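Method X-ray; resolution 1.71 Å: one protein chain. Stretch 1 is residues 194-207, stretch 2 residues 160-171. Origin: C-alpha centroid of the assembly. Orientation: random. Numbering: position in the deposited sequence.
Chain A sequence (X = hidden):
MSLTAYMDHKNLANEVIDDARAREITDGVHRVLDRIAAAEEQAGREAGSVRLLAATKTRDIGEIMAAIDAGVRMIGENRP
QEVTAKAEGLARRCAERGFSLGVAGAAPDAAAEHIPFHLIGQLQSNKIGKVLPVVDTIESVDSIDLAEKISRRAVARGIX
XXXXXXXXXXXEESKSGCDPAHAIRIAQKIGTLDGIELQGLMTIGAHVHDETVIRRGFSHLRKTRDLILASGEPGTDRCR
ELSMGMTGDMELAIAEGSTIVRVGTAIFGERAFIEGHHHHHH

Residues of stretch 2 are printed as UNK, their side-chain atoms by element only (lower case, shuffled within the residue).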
# COMPACT_ATOMS: atom_id res chain seq x y z
N ASP A 194 0.22 -0.75 -21.26
CA ASP A 194 1.68 -0.69 -21.17
C ASP A 194 2.06 0.31 -20.08
O ASP A 194 1.24 1.15 -19.69
CB ASP A 194 2.29 -0.22 -22.50
CG ASP A 194 2.04 -1.19 -23.64
OD1 ASP A 194 2.25 -2.41 -23.45
OD2 ASP A 194 1.65 -0.73 -24.73
N GLY A 195 3.28 0.22 -19.58
CA GLY A 195 3.72 1.15 -18.56
C GLY A 195 3.23 0.87 -17.15
O GLY A 195 3.60 1.57 -16.21
N ILE A 196 2.38 -0.14 -16.99
CA ILE A 196 1.89 -0.49 -15.66
C ILE A 196 1.94 -1.99 -15.41
O ILE A 196 1.84 -2.81 -16.33
CB ILE A 196 0.44 0.01 -15.41
CG1 ILE A 196 -0.51 -0.54 -16.48
CG2 ILE A 196 0.41 1.53 -15.38
CD1 ILE A 196 -1.94 -0.07 -16.30
N GLU A 197 2.13 -2.34 -14.15
CA GLU A 197 2.18 -3.74 -13.74
C GLU A 197 1.16 -3.96 -12.62
O GLU A 197 1.31 -3.43 -11.52
CB GLU A 197 3.58 -4.11 -13.23
CG GLU A 197 3.72 -5.58 -12.87
CD GLU A 197 5.11 -5.94 -12.39
OE1 GLU A 197 5.45 -5.61 -11.23
OE2 GLU A 197 5.87 -6.55 -13.17
N LEU A 198 0.12 -4.73 -12.92
CA LEU A 198 -0.90 -5.02 -11.92
C LEU A 198 -0.30 -5.98 -10.90
O LEU A 198 -0.01 -7.13 -11.21
CB LEU A 198 -2.11 -5.67 -12.59
CG LEU A 198 -3.25 -6.12 -11.68
CD1 LEU A 198 -3.82 -4.93 -10.92
CD2 LEU A 198 -4.32 -6.80 -12.52
N GLN A 199 -0.12 -5.50 -9.67
CA GLN A 199 0.51 -6.33 -8.63
C GLN A 199 -0.42 -6.88 -7.56
O GLN A 199 0.03 -7.54 -6.62
CB GLN A 199 1.64 -5.53 -7.98
CG GLN A 199 2.59 -4.93 -9.01
CD GLN A 199 3.61 -3.99 -8.40
OE1 GLN A 199 3.29 -3.21 -7.50
NE2 GLN A 199 4.83 -4.03 -8.91
N GLY A 200 -1.72 -6.61 -7.71
CA GLY A 200 -2.68 -7.08 -6.73
C GLY A 200 -3.87 -6.15 -6.56
O GLY A 200 -4.12 -5.28 -7.40
N LEU A 201 -4.61 -6.35 -5.47
CA LEU A 201 -5.79 -5.55 -5.16
C LEU A 201 -5.63 -4.85 -3.81
O LEU A 201 -4.80 -5.24 -3.00
CB LEU A 201 -7.03 -6.45 -5.12
CG LEU A 201 -7.28 -7.36 -6.33
CD1 LEU A 201 -8.51 -8.22 -6.08
CD2 LEU A 201 -7.45 -6.52 -7.59
N MSE A 202 -6.44 -3.82 -3.59
CA MSE A 202 -6.39 -3.06 -2.34
C MSE A 202 -7.80 -2.64 -1.96
O MSE A 202 -8.65 -2.46 -2.82
CB MSE A 202 -5.53 -1.80 -2.53
CG MSE A 202 -5.35 -0.91 -1.27
SE MSE A 202 -6.78 0.33 -0.80
CE MSE A 202 -6.00 1.94 -1.47
N THR A 203 -8.05 -2.51 -0.66
CA THR A 203 -9.35 -2.02 -0.22
C THR A 203 -9.21 -1.32 1.12
O THR A 203 -8.36 -1.66 1.94
CB THR A 203 -10.41 -3.13 -0.08
OG1 THR A 203 -11.70 -2.53 0.12
CG2 THR A 203 -10.11 -4.02 1.12
N ILE A 204 -10.05 -0.31 1.31
CA ILE A 204 -10.08 0.44 2.55
C ILE A 204 -10.99 -0.32 3.52
O ILE A 204 -10.98 -0.08 4.73
CB ILE A 204 -10.62 1.86 2.31
CG1 ILE A 204 -9.69 2.60 1.34
CG2 ILE A 204 -10.74 2.62 3.62
CD1 ILE A 204 -10.18 3.98 0.94
N GLY A 205 -11.77 -1.25 2.98
CA GLY A 205 -12.66 -2.05 3.80
C GLY A 205 -13.92 -1.32 4.20
O GLY A 205 -14.42 -0.48 3.46
N ALA A 206 -14.44 -1.65 5.38
CA ALA A 206 -15.65 -1.02 5.90
C ALA A 206 -15.38 -0.45 7.29
O ALA A 206 -14.92 -1.17 8.18
CB ALA A 206 -16.78 -2.04 5.96
N HIS A 207 -15.66 0.83 7.48
CA HIS A 207 -15.46 1.47 8.78
C HIS A 207 -16.70 1.21 9.62
O HIS A 207 -17.49 2.11 9.89
CB HIS A 207 -15.26 2.97 8.62
CG HIS A 207 -14.14 3.34 7.69
ND1 HIS A 207 -12.86 2.85 7.84
CD2 HIS A 207 -14.11 4.16 6.62
CE1 HIS A 207 -12.09 3.35 6.89
NE2 HIS A 207 -12.82 4.15 6.14
N UNK A 160 7.80 1.81 -16.03
CA UNK A 160 6.67 0.96 -15.68
C UNK A 160 6.43 1.19 -14.20
O UNK A 160 7.36 1.14 -13.40
c UNK A 160 5.79 -1.38 -15.37
o UNK A 160 7.16 -0.82 -17.28
c UNK A 160 6.96 -0.54 -15.88
N UNK A 161 5.19 1.47 -13.83
CA UNK A 161 4.87 1.69 -12.42
C UNK A 161 3.91 0.59 -11.97
O UNK A 161 3.07 0.13 -12.73
c UNK A 161 4.22 3.09 -12.20
c UNK A 161 4.05 3.35 -10.71
c UNK A 161 2.88 3.18 -12.93
N UNK A 162 4.07 0.15 -10.72
CA UNK A 162 3.19 -0.88 -10.21
C UNK A 162 1.86 -0.28 -9.81
O UNK A 162 1.78 0.90 -9.47
N UNK A 163 0.80 -1.07 -9.89
CA UNK A 163 -0.52 -0.59 -9.50
C UNK A 163 -1.31 -1.69 -8.83
O UNK A 163 -1.13 -2.87 -9.12
c UNK A 163 -1.60 -1.24 -11.69
c UNK A 163 -1.36 -0.09 -10.71
c UNK A 163 -0.68 1.07 -11.40
N UNK A 164 -2.17 -1.30 -7.90
CA UNK A 164 -3.07 -2.24 -7.24
C UNK A 164 -4.45 -1.72 -7.61
O UNK A 164 -4.67 -0.51 -7.65
c UNK A 164 -2.92 -2.22 -5.71
c UNK A 164 -1.02 -3.86 -5.74
c UNK A 164 -1.58 -2.60 -5.09
c UNK A 164 -1.77 -2.85 -3.59
N UNK A 165 -5.36 -2.63 -7.92
CA UNK A 165 -6.72 -2.22 -8.25
C UNK A 165 -7.44 -2.06 -6.92
O UNK A 165 -7.55 -3.01 -6.14
c UNK A 165 -9.25 -1.78 -9.93
c UNK A 165 -8.93 -3.13 -9.29
c UNK A 165 -7.42 -3.29 -9.10
c UNK A 165 -9.46 -4.27 -10.15
N UNK A 166 -7.90 -0.84 -6.67
CA UNK A 166 -8.60 -0.52 -5.43
C UNK A 166 -10.07 -0.86 -5.61
O UNK A 166 -10.73 -0.33 -6.50
c UNK A 166 -9.06 2.95 -3.73
o UNK A 166 -8.31 3.45 -2.87
c UNK A 166 -9.10 1.44 -3.85
o UNK A 166 -9.76 3.63 -4.50
c UNK A 166 -8.46 0.97 -5.14
N UNK A 167 -10.58 -1.74 -4.75
CA UNK A 167 -11.97 -2.16 -4.83
C UNK A 167 -12.76 -1.67 -3.63
O UNK A 167 -12.27 -1.67 -2.50
c UNK A 167 -12.08 -3.70 -4.89
c UNK A 167 -13.54 -4.12 -5.04
c UNK A 167 -11.25 -4.25 -6.04
N UNK A 168 -14.00 -1.24 -3.89
CA UNK A 168 -14.87 -0.75 -2.83
C UNK A 168 -15.55 -1.96 -2.18
O UNK A 168 -16.39 -2.60 -2.80
o UNK A 168 -16.84 0.34 -1.19
n UNK A 168 -17.78 1.61 -2.78
c UNK A 168 -16.89 0.72 -2.36
c UNK A 168 -15.93 0.19 -3.41
N UNK A 169 -15.16 -2.27 -0.95
CA UNK A 169 -15.73 -3.41 -0.22
C UNK A 169 -16.54 -2.91 0.98
O UNK A 169 -16.85 -3.68 1.89
c UNK A 169 -14.61 -4.33 0.28
o UNK A 169 -13.60 -6.66 -2.39
o UNK A 169 -15.54 -6.26 -1.42
c UNK A 169 -13.70 -4.87 -0.82
c UNK A 169 -14.32 -6.01 -1.60
N UNK A 170 -16.89 -1.63 0.97
CA UNK A 170 -17.62 -1.03 2.08
C UNK A 170 -19.12 -1.29 2.06
O UNK A 170 -19.78 -1.20 3.10
c UNK A 170 -17.40 0.48 2.11
o UNK A 170 -18.10 1.11 1.05
N UNK A 171 -19.66 -1.59 0.89
CA UNK A 171 -21.09 -1.82 0.78
C UNK A 171 -21.79 -0.50 0.55
O UNK A 171 -23.01 -0.45 0.38
O HOH W 1 -11.27 0.88 -1.16
O HOH W 2 -13.83 -0.38 0.65

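Position 160 has three side-chain atoms, one carbon carrying an oxygen and a carbon. The outer carbon lies 4.1 Å from E197 CB. This is threonine, T160.

Position 161 has three carbons, forked at the first. One outer carbon packs 3.9 Å from I196 CG2. The backbone N donates to G195 O at 2.9 Å, and the O accepts from E197 N at 3.0 Å. This is valine, V161.

Position 162 has no side-chain atoms. Its CA is 3.6 Å from Q199 OE1. A CB here would lie about 2.3 Å from that oxygen, a clash. This is glycine, G162.

Position 163 again has three carbons forked at the first. One outer carbon is 4.2 Å from I196 CG2, and the other is 4.4 Å from L198 CD1. Its N donates to E197 O at 2.9 Å, and its O accepts from Q199 N at 2.9 Å. This is V163.

Position 164 has four carbons, forked at the second. One end carbon is 3.6 Å from Q199 C, and the other is 4.0 Å from M202 CB. This is leucine, L164. G200 lies beside it; a CB there would sit about 3.6 Å from L164 CD2.

Position 165 has the same four-carbon fork. Its CB is 3.6 Å from L201 CD2. Its N donates to G200 O at 3.0 Å, and its O accepts from M202 N at 2.9 Å. This is L165.

Position 166 has three carbons, the third carrying two oxygens. One oxygen is 3.1 Å from CE of selenomethionine M202. This is E166. Its OE1 is hydrogen-bonded elsewhere in the structure.

Position 167 has three carbons forked at the first. Its N donates to M202 O at 2.8 Å, and its O accepts from T203 OG1 at 2.8 Å. This is V167.

Position 168 has two carbons, the second carrying one oxygen and one nitrogen, a side-chain amide one carbon from CA. It touches nothing on stretch 1. This is asparagine, N168.

Position 169 has three carbons and two terminal oxygens. Its second carbon is 3.2 Å from T203 OG1. One water accepts from its N and donates to T203 OG1 and G205 O. This is E169.

Position 170 has one carbon and one oxygen. Its CB is 3.4 Å from G205 O. This is S170. Its N and OG both donate to N168 OD1, within the loop.

Position 171 has no side chain and touches nothing on stretch 1. Its positive phi suits glycine, G171.

The contact is a parallel strand pairing held by backbone hydrogen bonds. I196, L198, L201, V161, V163 and L165 share one face, where their side chains pack. Past the strands, T203 and water continue the link.

Stretch 2, residues 160-171: TVGVLLEVNESG
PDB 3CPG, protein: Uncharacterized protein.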